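Local atomic coordinates of glutathione S-transferase (Sulfitobacter, PDB entry 4GF0), a protein that binds glutathione and, as a member of the glutathione S-transferase family, probably transfers it to electrophilic substrates. Residues 70-75 with 159-164; 191-194 with 198-201. All blocks are in the same frame, centred on the assembly; numbering follows the deposited sequence. Where two conformers were deposited one is given.

Contact 1 of 2, residues 70-75 with 159-164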
ATOM      1  N   ALA A  70      -6.361  -2.414  -0.262  1.00 10.77           N
ATOM      2  CA  ALA A  70      -7.703  -1.838  -0.224  1.00 10.21           C
ATOM      3  C   ALA A  70      -8.745  -2.918  -0.483  1.00 10.43           C
ATOM      4  O   ALA A  70      -9.798  -2.955   0.163  1.00 10.49           O
ATOM      5  CB  ALA A  70      -7.828  -0.700  -1.257  1.00  9.81           C
ATOM      6  N   LEU A  71      -8.449  -3.816  -1.418  1.00  9.06           N
ATOM      7  CA  LEU A  71      -9.379  -4.904  -1.735  1.00  8.63           C
ATOM      8  C   LEU A  71      -9.514  -5.870  -0.571  1.00  9.60           C
ATOM      9  O   LEU A  71     -10.580  -6.412  -0.337  1.00  8.88           O
ATOM     10  CB  LEU A  71      -8.891  -5.689  -2.952  1.00  6.98           C
ATOM     11  CG  LEU A  71      -8.764  -4.904  -4.259  1.00 19.03           C
ATOM     12  CD1 LEU A  71      -8.580  -5.838  -5.450  1.00 14.11           C
ATOM     13  CD2 LEU A  71      -9.974  -4.062  -4.439  1.00 28.24           C
ATOM     14  N   LEU A  72      -8.413  -6.121   0.129  1.00  8.77           N
ATOM     15  CA  LEU A  72      -8.458  -7.006   1.299  1.00  8.73           C
ATOM     16  C   LEU A  72      -9.346  -6.407   2.394  1.00  7.43           C
ATOM     17  O   LEU A  72     -10.215  -7.089   2.957  1.00  7.74           O
ATOM     18  CB  LEU A  72      -7.040  -7.272   1.824  1.00 10.32           C
ATOM     19  CG  LEU A  72      -6.151  -8.177   0.963  1.00  7.82           C
ATOM     20  CD1 LEU A  72      -4.688  -8.157   1.477  1.00  9.52           C
ATOM     21  CD2 LEU A  72      -6.696  -9.591   0.976  1.00 10.95           C
ATOM     22  N   ASP A  73      -9.160  -5.130   2.705  1.00  7.57           N
ATOM     23  CA  ASP A  73     -10.039  -4.486   3.684  1.00  8.28           C
ATOM     24  C   ASP A  73     -11.494  -4.465   3.210  1.00 10.74           C
ATOM     25  O   ASP A  73     -12.414  -4.586   4.014  1.00  9.23           O
ATOM     26  CB  ASP A  73      -9.545  -3.067   4.038  1.00 11.80           C
ATOM     27  CG  ASP A  73      -8.955  -2.994   5.436  1.00 16.28           C
ATOM     28  OD1 ASP A  73      -9.603  -3.498   6.382  1.00 14.87           O
ATOM     29  OD2 ASP A  73      -7.838  -2.451   5.595  1.00 17.46           O
ATOM     30  N   TYR A  74     -11.709  -4.325   1.905  1.00  8.02           N
ATOM     31  CA  TYR A  74     -13.072  -4.367   1.376  1.00 10.08           C
ATOM     32  C   TYR A  74     -13.741  -5.728   1.616  1.00  9.65           C
ATOM     33  O   TYR A  74     -14.893  -5.809   2.076  1.00  9.11           O
ATOM     34  CB  TYR A  74     -13.107  -3.996  -0.120  1.00  9.45           C
ATOM     35  CG  TYR A  74     -14.525  -4.023  -0.636  1.00  9.04           C
ATOM     36  CD1 TYR A  74     -15.376  -2.957  -0.411  1.00  8.76           C
ATOM     37  CD2 TYR A  74     -15.019  -5.125  -1.318  1.00 11.30           C
ATOM     38  CE1 TYR A  74     -16.695  -2.982  -0.855  1.00 11.93           C
ATOM     39  CE2 TYR A  74     -16.344  -5.163  -1.753  1.00 11.87           C
ATOM     40  CZ  TYR A  74     -17.161  -4.090  -1.526  1.00 13.25           C
ATOM     41  OH  TYR A  74     -18.476  -4.118  -1.943  1.00 12.46           O
ATOM     42  N   VAL A  75     -13.019  -6.801   1.317  1.00  9.62           N
ATOM     43  CA  VAL A  75     -13.542  -8.146   1.541  1.00  9.43           C
ATOM     44  C   VAL A  75     -13.915  -8.359   3.001  1.00  8.48           C
ATOM     45  O   VAL A  75     -14.973  -8.902   3.314  1.00 11.33           O
ATOM     46  CB  VAL A  75     -12.555  -9.219   1.072  1.00 10.41           C
ATOM     47  CG1 VAL A  75     -13.049 -10.615   1.520  1.00 10.67           C
ATOM     48  CG2 VAL A  75     -12.449  -9.153  -0.444  1.00 13.69           C
ATOM     49  N   PHE A 159      -5.530 -15.655  12.489  1.00 16.64           N
ATOM     50  CA  PHE A 159      -5.437 -15.346  11.070  1.00 14.15           C
ATOM     51  C   PHE A 159      -6.058 -13.975  10.795  1.00 16.60           C
ATOM     52  O   PHE A 159      -7.032 -13.574  11.448  1.00 15.65           O
ATOM     53  CB  PHE A 159      -6.229 -16.424  10.327  1.00 16.86           C
ATOM     54  CG  PHE A 159      -6.154 -16.337   8.832  1.00 16.75           C
ATOM     55  CD1 PHE A 159      -5.089 -16.901   8.146  1.00 14.69           C
ATOM     56  CD2 PHE A 159      -7.178 -15.751   8.105  1.00 16.00           C
ATOM     57  CE1 PHE A 159      -5.035 -16.852   6.766  1.00 15.60           C
ATOM     58  CE2 PHE A 159      -7.124 -15.690   6.721  1.00 18.14           C
ATOM     59  CZ  PHE A 159      -6.048 -16.249   6.049  1.00 14.93           C
ATOM     60  N   SER A 160      -5.515 -13.249   9.820  1.00 14.51           N
ATOM     61  CA  SER A 160      -6.049 -11.928   9.481  1.00  9.33           C
ATOM     62  C   SER A 160      -5.743 -11.603   8.034  1.00 11.25           C
ATOM     63  O   SER A 160      -5.091 -12.381   7.342  1.00 11.64           O
ATOM     64  CB  SER A 160      -5.424 -10.845  10.378  1.00  9.52           C
ATOM     65  OG  SER A 160      -4.058 -10.629  10.043  1.00 13.28           O
ATOM     66  N   LEU A 161      -6.192 -10.432   7.580  1.00 10.22           N
ATOM     67  CA  LEU A 161      -5.870  -9.982   6.227  1.00  8.62           C
ATOM     68  C   LEU A 161      -4.384  -9.935   5.905  1.00 10.55           C
ATOM     69  O   LEU A 161      -4.010 -10.024   4.736  1.00 11.59           O
ATOM     70  CB  LEU A 161      -6.433  -8.584   5.965  1.00 10.79           C
ATOM     71  CG  LEU A 161      -7.943  -8.412   6.003  1.00 15.50           C
ATOM     72  CD1 LEU A 161      -8.206  -6.934   5.708  1.00  9.37           C
ATOM     73  CD2 LEU A 161      -8.634  -9.323   4.970  1.00 12.04           C
ATOM     74  N   ALA A 162      -3.534  -9.780   6.915  1.00 12.65           N
ATOM     75  CA  ALA A 162      -2.106  -9.685   6.640  1.00 11.94           C
ATOM     76  C   ALA A 162      -1.567 -11.006   6.107  1.00 14.86           C
ATOM     77  O   ALA A 162      -0.586 -11.028   5.369  1.00 13.25           O
ATOM     78  CB  ALA A 162      -1.327  -9.249   7.878  1.00 11.80           C
ATOM     79  N   ASP A 163      -2.225 -12.105   6.462  1.00 11.60           N
ATOM     80  CA  ASP A 163      -1.720 -13.434   6.136  1.00 15.63           C
ATOM     81  C   ASP A 163      -1.784 -13.821   4.648  1.00 14.07           C
ATOM     82  O   ASP A 163      -0.779 -14.281   4.107  1.00 13.75           O
ATOM     83  CB  ASP A 163      -2.347 -14.485   7.055  1.00 14.34           C
ATOM     84  CG  ASP A 163      -2.005 -14.234   8.509  1.00 12.83           C
ATOM     85  OD1 ASP A 163      -0.791 -14.181   8.815  1.00 15.83           O
ATOM     86  OD2 ASP A 163      -2.939 -14.051   9.330  1.00 15.65           O
ATOM     87  N   PRO A 164      -2.935 -13.626   3.978  1.00 13.98           N
ATOM     88  CA  PRO A 164      -2.907 -13.915   2.538  1.00 14.12           C
ATOM     89  C   PRO A 164      -1.907 -13.038   1.803  1.00 12.39           C
ATOM     90  O   PRO A 164      -1.236 -13.493   0.883  1.00 13.91           O
ATOM     91  CB  PRO A 164      -4.315 -13.525   2.081  1.00 12.13           C
ATOM     92  CG  PRO A 164      -5.156 -13.731   3.286  1.00 18.80           C
ATOM     93  CD  PRO A 164      -4.303 -13.316   4.442  1.00 12.87           C
TER
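Leu161 reaches across to Leu72 and Asp73 and supplies most of what touches between 70-75 and 159-164. Its CB points at helix 68-78. CG lies beside the backbone N and anti to the carbonyl carbon (chi1 -63°), which sends the fork of the side chain against the backbone of that helix. CG is 4.0 Å from Leu72 O. Both methyls come up to this carbonyl oxygen from the same side, CD1 and CD2 of Leu161 each 3.4 Å from Leu72 O. CD1 continues over the peptide link and packs 3.6 Å from Asp73 N. It also meets the carboxylate of Asp73, whose OD1 is 3.8 Å from Leu161 CD1. These two side chains cross at about a right angle. Leu72 answers with CB, 4.1 Å from Leu161 CD1, while its own CD1 reaches the backbone of Leu161.

The contact joins the thioredoxin-like N-terminal domain to the helical C-terminal domain of the glutathione transferase fold. Here the turn into helix 162-170 carries a capping box. Ser160 OG accepts from Ala162 N, and Ser160 N donates to Asp163 OD2 at 2.7 Å, using the anti lone pair of that oxygen. Asp163 OD1 takes a further hydrogen bond from Val154 N.

The carboxylate of Asp73 has its main partner outside the two segments. OD2 forms a salt bridge with Arg96 of the same chain and a long, weak ion pair with Arg96 of the second subunit. Met95 and Met99 of helix 89-111 also pack on Leu161.

Contact 2 of 2, residues 191-194 with 198-201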
ATOM      1  N   GLN A 191       3.675 -23.280   5.949  1.00 18.73           N
ATOM      2  CA  GLN A 191       3.055 -24.597   6.133  1.00 19.23           C
ATOM      3  C   GLN A 191       1.615 -24.513   6.617  1.00 19.23           C
ATOM      4  O   GLN A 191       0.773 -25.318   6.209  1.00 25.78           O
ATOM      5  CB  GLN A 191       3.873 -25.444   7.090  1.00 21.53           C
ATOM      6  CG  GLN A 191       5.218 -25.821   6.510  1.00 24.18           C
ATOM      7  CD  GLN A 191       6.142 -26.365   7.554  1.00 31.76           C
ATOM      8  OE1 GLN A 191       5.859 -26.282   8.750  1.00 34.59           O
ATOM      9  NE2 GLN A 191       7.260 -26.925   7.115  1.00 32.09           N
ATOM     10  N   GLN A 192       1.329 -23.561   7.501  1.00 16.98           N
ATOM     11  CA  GLN A 192      -0.041 -23.379   7.969  1.00 16.82           C
ATOM     12  C   GLN A 192      -0.915 -22.878   6.832  1.00 17.43           C
ATOM     13  O   GLN A 192      -2.032 -23.349   6.649  1.00 17.71           O
ATOM     14  CB  GLN A 192      -0.109 -22.403   9.151  1.00 16.76           C
ATOM     15  CG  GLN A 192       0.605 -22.896  10.407  1.00 27.49           C
ATOM     16  CD  GLN A 192       0.009 -24.184  10.939  1.00 39.15           C
ATOM     17  OE1 GLN A 192      -1.207 -24.406  10.855  1.00 40.37           O
ATOM     18  NE2 GLN A 192       0.861 -25.046  11.484  1.00 47.00           N
ATOM     19  N   MET A 193      -0.401 -21.915   6.073  1.00 15.84           N
ATOM     20  CA  MET A 193      -1.156 -21.327   4.969  1.00 15.39           C
ATOM     21  C   MET A 193      -1.485 -22.368   3.898  1.00 15.67           C
ATOM     22  O   MET A 193      -2.620 -22.448   3.416  1.00 15.81           O
ATOM     23  CB  MET A 193      -0.384 -20.154   4.354  1.00 15.06           C
ATOM     24  CG  MET A 193      -0.300 -18.914   5.259  1.00 14.85           C
ATOM     25  SD  MET A 193      -1.933 -18.213   5.621  1.00 15.26           S
ATOM     26  CE  MET A 193      -2.438 -17.595   4.014  1.00 14.11           C
ATOM     27  N   THR A 194      -0.480 -23.157   3.538  0.53 25.03           N
ATOM     28  CA  THR A 194      -0.616 -24.190   2.513  0.53 11.33           C
ATOM     29  C   THR A 194      -1.719 -25.196   2.871  0.53 16.17           C
ATOM     30  O   THR A 194      -2.386 -25.746   1.993  0.53 16.64           O
ATOM     31  CB  THR A 194       0.737 -24.910   2.280  0.53 19.12           C
ATOM     32  OG1 THR A 194       1.679 -23.978   1.729  0.53 21.02           O
ATOM     33  CG2 THR A 194       0.586 -26.087   1.335  0.53 15.95           C
ATOM     34  N   SER A 198      -8.709 -22.130   2.009  1.00 12.79           N
ATOM     35  CA  SER A 198      -8.715 -21.025   1.055  1.00 14.12           C
ATOM     36  C   SER A 198      -7.587 -21.167   0.048  1.00 18.08           C
ATOM     37  O   SER A 198      -7.764 -20.914  -1.141  1.00 15.54           O
ATOM     38  CB  SER A 198      -8.572 -19.707   1.794  1.00 13.50           C
ATOM     39  OG  SER A 198      -7.390 -19.736   2.584  1.00 16.26           O
ATOM     40  N   VAL A 199      -6.422 -21.578   0.530  1.00 17.07           N
ATOM     41  CA  VAL A 199      -5.250 -21.699  -0.328  1.00 17.16           C
ATOM     42  C   VAL A 199      -5.373 -22.917  -1.238  1.00 19.10           C
ATOM     43  O   VAL A 199      -5.010 -22.863  -2.414  1.00 19.71           O
ATOM     44  CB  VAL A 199      -3.967 -21.775   0.516  1.00 16.31           C
ATOM     45  CG1 VAL A 199      -2.761 -22.107  -0.355  1.00 18.29           C
ATOM     46  CG2 VAL A 199      -3.757 -20.439   1.239  1.00 16.41           C
ATOM     47  N   ALA A 200      -5.892 -24.019  -0.704  1.00 16.70           N
ATOM     48  CA  ALA A 200      -6.177 -25.177  -1.546  1.00 19.64           C
ATOM     49  C   ALA A 200      -7.164 -24.814  -2.658  1.00 19.97           C
ATOM     50  O   ALA A 200      -7.041 -25.293  -3.790  1.00 20.97           O
ATOM     51  CB  ALA A 200      -6.714 -26.324  -0.722  1.00 18.38           C
ATOM     52  N   ALA A 201      -8.138 -23.969  -2.329  1.00 17.91           N
ATOM     53  CA  ALA A 201      -9.150 -23.548  -3.298  1.00 20.05           C
ATOM     54  C   ALA A 201      -8.557 -22.747  -4.453  1.00 21.58           C
ATOM     55  O   ALA A 201      -8.924 -22.967  -5.615  1.00 24.24           O
ATOM     56  CB  ALA A 201     -10.245 -22.753  -2.617  1.00 23.19           C
TER
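The side chains of Met193 and Val199 cross at about a right angle where helix 184-194 ends and helix 197-204 follows. Val199 points its CB at the first helix. The Met193 side chain is bent at both chi2 and chi3, and only its terminal methyl meets the valine side chain, with Met193 CE 4.2 Å from Val199 CG2. The closer meeting is between the valine and the Met193 backbone. Val199 CG2 lies 3.2 Å from Met193 O, and Val199 CB lies 3.3 Å from the same oxygen. No hydrogen bond links the two segments, so this is packing of an aliphatic side chain against a carbonyl.

CG2 of Val199 is anti to the carbonyl carbon and beside the backbone N, and of the two methyls it makes the closer contact with Met193 O. CG1 stands anti to the backbone N (chi1 172°). It touches both that oxygen, with Val199 CG1 3.8 Å from Met193 O, and Thr194 CA, at 4.1 Å. With an alanine here only CB stays against Met193 O, and the change would probably leave the Met193 methyl without its mate across the turn and a gap where the valine methyls sat beside Thr194 CA. Thr194 directs its CB away from the second helix.

Two consecutive helices meet here at a short turn near the C-terminal end of the helical domain. Phe167 of helix 162-170 packs against Met193, Thr194 and Val199. On the second helix, Val199 and Ser198 both touch Ile19 of helix 14-23, and Ser198 OG hydrogen-bonds to Glu23 OE2. The corner therefore lies between helix 162-170 of its own domain and helix 14-23, which follows the first strand, 4-8, of the thioredoxin-like sheet.

In the fold
The two contacts come in series along the chain, and their centres are 15 Å apart. Contact 1 pairs helix 68-78 with the turn that leads into helix 162-170. Contact 2 lies further on, between helices 184-194 and 197-204. They meet through Met193: its SD is 3.6 Å from Phe159 CE1, and its CE is 3.7 Å from Asp163 O. Helix 14-23 is a shared neighbour, touched by Leu72 of contact 1 and by Ser198 and Val199 of contact 2. Both contacts thus belong to a continuous packing region that ties the thioredoxin-like domain to the helical domain. The side chain of Leu72 is about 8 Å from a bound glutathione.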